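Local atomic coordinates of enoyl-CoA hydratase (PDB entry 3PE8), a protein that probably catalyses the reversible addition of water across the double bond of enoyl-CoA thioesters, as a zinc-binding member of the crotonase-like family. Residues A[164-169]-A[175-180]; A[140-145]-A[215-220]. All blocks are in the same frame, centred on the assembly; numbering follows the deposited sequence.

Contact 1. Residues A[164-169]-A[175-180]; sequences SAQDAL and TEVVAH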
loop_
_atom_site.group_PDB
_atom_site.type_symbol
_atom_site.label_atom_id
_atom_site.label_comp_id
_atom_site.label_asym_id
_atom_site.label_seq_id
_atom_site.Cartn_x
_atom_site.Cartn_y
_atom_site.Cartn_z
ATOM N N SER A 164 -6.113 -27.136 17.924
ATOM C CA SER A 164 -5.497 -28.430 17.763
ATOM C C SER A 164 -4.627 -28.520 16.544
ATOM O O SER A 164 -4.735 -27.716 15.607
ATOM C CB SER A 164 -6.588 -29.508 17.673
ATOM O OG SER A 164 -7.290 -29.461 16.418
ATOM N N ALA A 165 -3.781 -29.542 16.518
ATOM C CA ALA A 165 -2.927 -29.777 15.349
ATOM C C ALA A 165 -3.753 -30.029 14.089
ATOM O O ALA A 165 -3.397 -29.500 13.023
ATOM C CB ALA A 165 -1.937 -30.950 15.597
ATOM N N GLN A 166 -4.822 -30.820 14.198
ATOM C CA GLN A 166 -5.640 -31.115 13.024
ATOM C C GLN A 166 -6.337 -29.869 12.519
ATOM O O GLN A 166 -6.445 -29.666 11.302
ATOM C CB GLN A 166 -6.622 -32.249 13.298
ATOM C CG GLN A 166 -5.890 -33.590 13.306
ATOM C CD GLN A 166 -5.262 -34.014 11.913
ATOM O OE1 GLN A 166 -5.796 -33.715 10.816
ATOM N NE2 GLN A 166 -4.144 -34.738 11.971
ATOM N N ASP A 167 -6.822 -29.046 13.437
ATOM C CA ASP A 167 -7.467 -27.795 13.022
ATOM C C ASP A 167 -6.454 -26.826 12.442
ATOM O O ASP A 167 -6.784 -26.094 11.475
ATOM C CB ASP A 167 -8.297 -27.171 14.167
ATOM C CG ASP A 167 -9.631 -27.935 14.439
ATOM O OD1 ASP A 167 -10.000 -28.856 13.655
ATOM O OD2 ASP A 167 -10.306 -27.613 15.452
ATOM N N ALA A 168 -5.216 -26.837 12.951
ATOM C CA ALA A 168 -4.129 -26.018 12.404
ATOM C C ALA A 168 -3.819 -26.429 10.962
ATOM O O ALA A 168 -3.616 -25.571 10.090
ATOM C CB ALA A 168 -2.835 -26.116 13.284
ATOM N N LEU A 169 -3.854 -27.742 10.705
ATOM C CA LEU A 169 -3.646 -28.262 9.334
ATOM C C LEU A 169 -4.801 -27.805 8.410
ATOM O O LEU A 169 -4.538 -27.277 7.291
ATOM C CB LEU A 169 -3.513 -29.786 9.359
ATOM C CG LEU A 169 -3.266 -30.448 8.002
ATOM C CD1 LEU A 169 -1.925 -30.050 7.366
ATOM C CD2 LEU A 169 -3.376 -31.985 8.216
ATOM N N THR A 175 1.800 -27.313 7.557
ATOM C CA THR A 175 1.766 -28.028 6.276
ATOM C C THR A 175 1.491 -29.536 6.379
ATOM O O THR A 175 1.106 -30.207 5.390
ATOM C CB THR A 175 3.065 -27.860 5.489
ATOM O OG1 THR A 175 4.182 -28.452 6.172
ATOM C CG2 THR A 175 3.354 -26.367 5.146
ATOM N N GLU A 176 1.689 -30.082 7.578
ATOM C CA GLU A 176 1.711 -31.519 7.797
ATOM C C GLU A 176 1.573 -31.789 9.291
ATOM O O GLU A 176 2.117 -31.040 10.104
ATOM C CB GLU A 176 3.036 -32.079 7.255
ATOM C CG GLU A 176 3.159 -33.560 7.247
ATOM C CD GLU A 176 4.464 -34.071 6.621
ATOM O OE1 GLU A 176 5.400 -33.279 6.311
ATOM O OE2 GLU A 176 4.575 -35.323 6.492
ATOM N N VAL A 177 0.829 -32.846 9.619
ATOM C CA VAL A 177 0.686 -33.344 10.984
ATOM C C VAL A 177 1.101 -34.808 10.958
ATOM O O VAL A 177 0.611 -35.589 10.123
ATOM C CB VAL A 177 -0.743 -33.235 11.531
ATOM C CG1 VAL A 177 -0.820 -33.892 12.904
ATOM C CG2 VAL A 177 -1.125 -31.759 11.610
ATOM N N VAL A 178 1.997 -35.162 11.888
ATOM C CA VAL A 178 2.546 -36.523 11.989
ATOM C C VAL A 178 2.498 -37.023 13.426
ATOM O O VAL A 178 2.355 -36.237 14.367
ATOM C CB VAL A 178 4.003 -36.604 11.489
ATOM C CG1 VAL A 178 4.091 -36.200 10.000
ATOM C CG2 VAL A 178 4.924 -35.725 12.331
ATOM N N ALA A 179 2.612 -38.342 13.593
ATOM C CA ALA A 179 2.705 -38.923 14.910
ATOM C C ALA A 179 3.856 -38.273 15.665
ATOM O O ALA A 179 4.900 -37.937 15.100
ATOM C CB ALA A 179 2.937 -40.482 14.811
ATOM N N HIS A 180 3.712 -38.154 16.971
ATOM C CA HIS A 180 4.721 -37.452 17.738
ATOM C C HIS A 180 6.126 -38.013 17.522
ATOM O O HIS A 180 7.104 -37.250 17.359
ATOM C CB HIS A 180 4.381 -37.521 19.236
ATOM C CG HIS A 180 5.283 -36.683 20.077
ATOM N ND1 HIS A 180 5.175 -35.307 20.117
ATOM C CD2 HIS A 180 6.343 -37.007 20.856
ATOM C CE1 HIS A 180 6.121 -34.826 20.905
ATOM N NE2 HIS A 180 6.838 -35.835 21.377
#
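In the crotonase fold, the short helix 165-171 is followed closely by strand 177-178, the outermost strand of the six-stranded mixed sheet at this edge of the chain, and Val177 is the residue that docks strand against helix. No hydrogen bond crosses this small van der Waals contact near the surface, mostly of methyl groups against side chains and backbone. The two methyls of Val177 divide the work. CG2 turns into the helix, 3.8 Å from Leu169 CB, and rests against the backbone of its first turn, 3.5 Å from Ala165 O, a carbonyl already used by Leu169 N. CG1, anti to the backbone N (chi1 175°), reaches instead toward the outer side, where the bend of Gln166 at chi2 (-65°) turns its amide toward the strand and brings NE2 to 3.6 Å from Val177 CG1. Ala165 CB faces both methyls, 4.1 Å from Val177 CG1 and from Val177 CG2. Leu169 CD1 lies against the peptide joining Thr175 to Glu176, 3.6 Å from Glu176 N. The polar ends of 175-176 are taken up by other parts of the fold: Thr175 OG1 bonds to Leu117 O, and Glu176 forms salt bridges with Arg189 and with Arg155 of the second subunit, which also bonds Thr175 OG1. The helix start is capped within its own turn, Asp167 N donating to Ser164 OG at 3.0 Å with an N-H...O angle of 159°.

Contact 2. Residues A[140-145]-A[215-220]; sequences LSVRLP and LQTGGA
Thr217 and Ala220, three residues apart on the long C-terminal helix 199-234, receive Val142 from helix 140-148 in a buried helix-helix contact of the crotonase fold, and the neighbouring subunits close in around it. Thr217 comes first along the segment. Its methyl CG2 meets Val142 CG1 at 3.9 Å, the two side chains lying at a slant to each other. The threonine hydroxyl takes the position between the backbone N and the carbonyl carbon (chi1 59°), from which it bonds to Asp213 O one turn back on its own helix. The same OG1 also accepts from a water at 2.8 Å, and that water in turn accepts from Arg143 NH2 at 3.0 Å. The arginine's extended chain carries its guanidinium group far enough to join the two helices through solvent, beside a valine contact made without any hydrogen bond. Past Gly218 and Gly219, the chain comes round to Ala220, whose small CB sits against both methyls of the valine and packs also on Gln216 of the third subunit. Val142 is thus held from two successive places on one helix face, with Leu221 as a further neighbour. At the start of helix 140-148, Leu140 N donates to OE1 of the zinc ligand Glu109, whose side chain lies about 8 Å from that of Val142. The tightest approach is between Val142 CG2 and Ala220 CB, 3.5 Å apart, and the same methyl reaches Ala220 O at 3.6 Å.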
loop_
_atom_site.group_PDB
_atom_site.type_symbol
_atom_site.label_atom_id
_atom_site.label_comp_id
_atom_site.label_asym_id
_atom_site.label_seq_id
_atom_site.Cartn_x
_atom_site.Cartn_y
_atom_site.Cartn_z
ATOM N N LEU A 140 2.183 -11.237 16.163
ATOM C CA LEU A 140 1.015 -12.114 16.232
ATOM C C LEU A 140 -0.187 -11.520 15.495
ATOM O O LEU A 140 -0.908 -12.221 14.785
ATOM C CB LEU A 140 0.657 -12.437 17.665
ATOM C CG LEU A 140 -0.337 -13.587 17.867
ATOM C CD1 LEU A 140 -0.030 -14.332 19.119
ATOM C CD2 LEU A 140 -1.751 -12.941 17.888
ATOM N N SER A 141 -0.473 -10.233 15.692
ATOM C CA SER A 141 -1.710 -9.660 15.165
ATOM C C SER A 141 -1.687 -9.458 13.640
ATOM O O SER A 141 -2.731 -9.245 13.015
ATOM C CB SER A 141 -2.080 -8.372 15.908
ATOM O OG SER A 141 -1.131 -7.344 15.756
ATOM N N VAL A 142 -0.502 -9.573 13.061
ATOM C CA VAL A 142 -0.323 -9.525 11.618
ATOM C C VAL A 142 -0.258 -10.941 11.035
ATOM O O VAL A 142 -0.979 -11.271 10.090
ATOM C CB VAL A 142 0.934 -8.753 11.244
ATOM C CG1 VAL A 142 1.120 -8.706 9.720
ATOM C CG2 VAL A 142 0.810 -7.325 11.866
ATOM N N ARG A 143 0.612 -11.770 11.614
ATOM C CA ARG A 143 0.863 -13.079 11.029
ATOM C C ARG A 143 -0.185 -14.139 11.358
ATOM O O ARG A 143 -0.340 -15.083 10.578
ATOM C CB ARG A 143 2.258 -13.588 11.387
ATOM C CG ARG A 143 3.380 -12.685 10.915
ATOM C CD ARG A 143 4.773 -13.347 10.961
ATOM N NE ARG A 143 5.731 -12.371 10.470
ATOM C CZ ARG A 143 6.377 -11.477 11.220
ATOM N NH1 ARG A 143 6.319 -11.512 12.547
ATOM N NH2 ARG A 143 7.116 -10.539 10.618
ATOM N N LEU A 144 -0.872 -14.030 12.478
ATOM C CA LEU A 144 -1.909 -15.042 12.799
ATOM C C LEU A 144 -3.046 -14.974 11.799
ATOM O O LEU A 144 -3.356 -15.982 11.161
ATOM C CB LEU A 144 -2.326 -15.009 14.256
ATOM C CG LEU A 144 -3.219 -16.175 14.674
ATOM C CD1 LEU A 144 -2.551 -17.556 14.501
ATOM C CD2 LEU A 144 -3.699 -15.935 16.094
ATOM N N PRO A 145 -3.631 -13.788 11.524
ATOM C CA PRO A 145 -4.658 -13.804 10.428
ATOM C C PRO A 145 -4.098 -14.216 9.070
ATOM O O PRO A 145 -4.772 -14.879 8.292
ATOM C CB PRO A 145 -5.181 -12.370 10.382
ATOM C CG PRO A 145 -4.616 -11.712 11.558
ATOM C CD PRO A 145 -3.514 -12.467 12.155
ATOM N N LEU A 215 7.123 -6.184 2.335
ATOM C CA LEU A 215 6.391 -5.102 1.664
ATOM C C LEU A 215 4.912 -5.117 2.059
ATOM O O LEU A 215 4.303 -4.083 2.329
ATOM C CB LEU A 215 6.577 -5.267 0.134
ATOM C CG LEU A 215 5.530 -4.642 -0.771
ATOM C CD1 LEU A 215 5.705 -3.119 -0.664
ATOM C CD2 LEU A 215 5.676 -5.107 -2.183
ATOM N N GLN A 216 4.329 -6.309 2.148
ATOM C CA GLN A 216 2.897 -6.450 2.370
ATOM C C GLN A 216 2.516 -6.317 3.838
ATOM O O GLN A 216 1.372 -6.000 4.148
ATOM C CB GLN A 216 2.422 -7.784 1.825
ATOM C CG GLN A 216 2.711 -7.832 0.343
ATOM C CD GLN A 216 2.254 -9.064 -0.331
ATOM O OE1 GLN A 216 2.285 -10.171 0.242
ATOM N NE2 GLN A 216 1.816 -8.902 -1.576
ATOM N N THR A 217 3.458 -6.536 4.744
ATOM C CA THR A 217 3.132 -6.575 6.177
ATOM C C THR A 217 3.661 -5.390 6.999
ATOM O O THR A 217 3.304 -5.249 8.173
ATOM C CB THR A 217 3.692 -7.872 6.835
ATOM O OG1 THR A 217 5.115 -7.935 6.673
ATOM C CG2 THR A 217 3.011 -9.148 6.304
ATOM N N GLY A 218 4.540 -4.560 6.449
ATOM C CA GLY A 218 5.185 -3.544 7.263
ATOM C C GLY A 218 4.257 -2.542 7.889
ATOM O O GLY A 218 4.430 -2.187 9.061
ATOM N N GLY A 219 3.283 -2.061 7.122
ATOM C CA GLY A 219 2.283 -1.114 7.663
ATOM C C GLY A 219 1.533 -1.729 8.822
ATOM O O GLY A 219 1.221 -1.061 9.829
ATOM N N ALA A 220 1.192 -3.000 8.650
ATOM C CA ALA A 220 0.507 -3.700 9.725
ATOM C C ALA A 220 1.357 -3.865 10.961
ATOM O O ALA A 220 0.854 -3.749 12.097
ATOM C CB ALA A 220 0.047 -5.105 9.206
HETATM O O HOH W 1 6.723 -9.953 7.676
#

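Both contacts turn on a single valine set against a helix, yet their settings differ. Contact 1 lies near the surface and joins a helix to the edge strand of the main sheet, local in sequence, with only a few residues between its segments. Contact 2 is buried, pairs two helices, and closes a long loop of chain within which contact 1 is nested. The first has no bond or water among its cross-segment links, whereas the second adds a bridging water beside its methyl packing. Their centres are 23 Å apart and they do not touch, but both meet the second subunit: contact 1 partly through charge, contact 2 through packing.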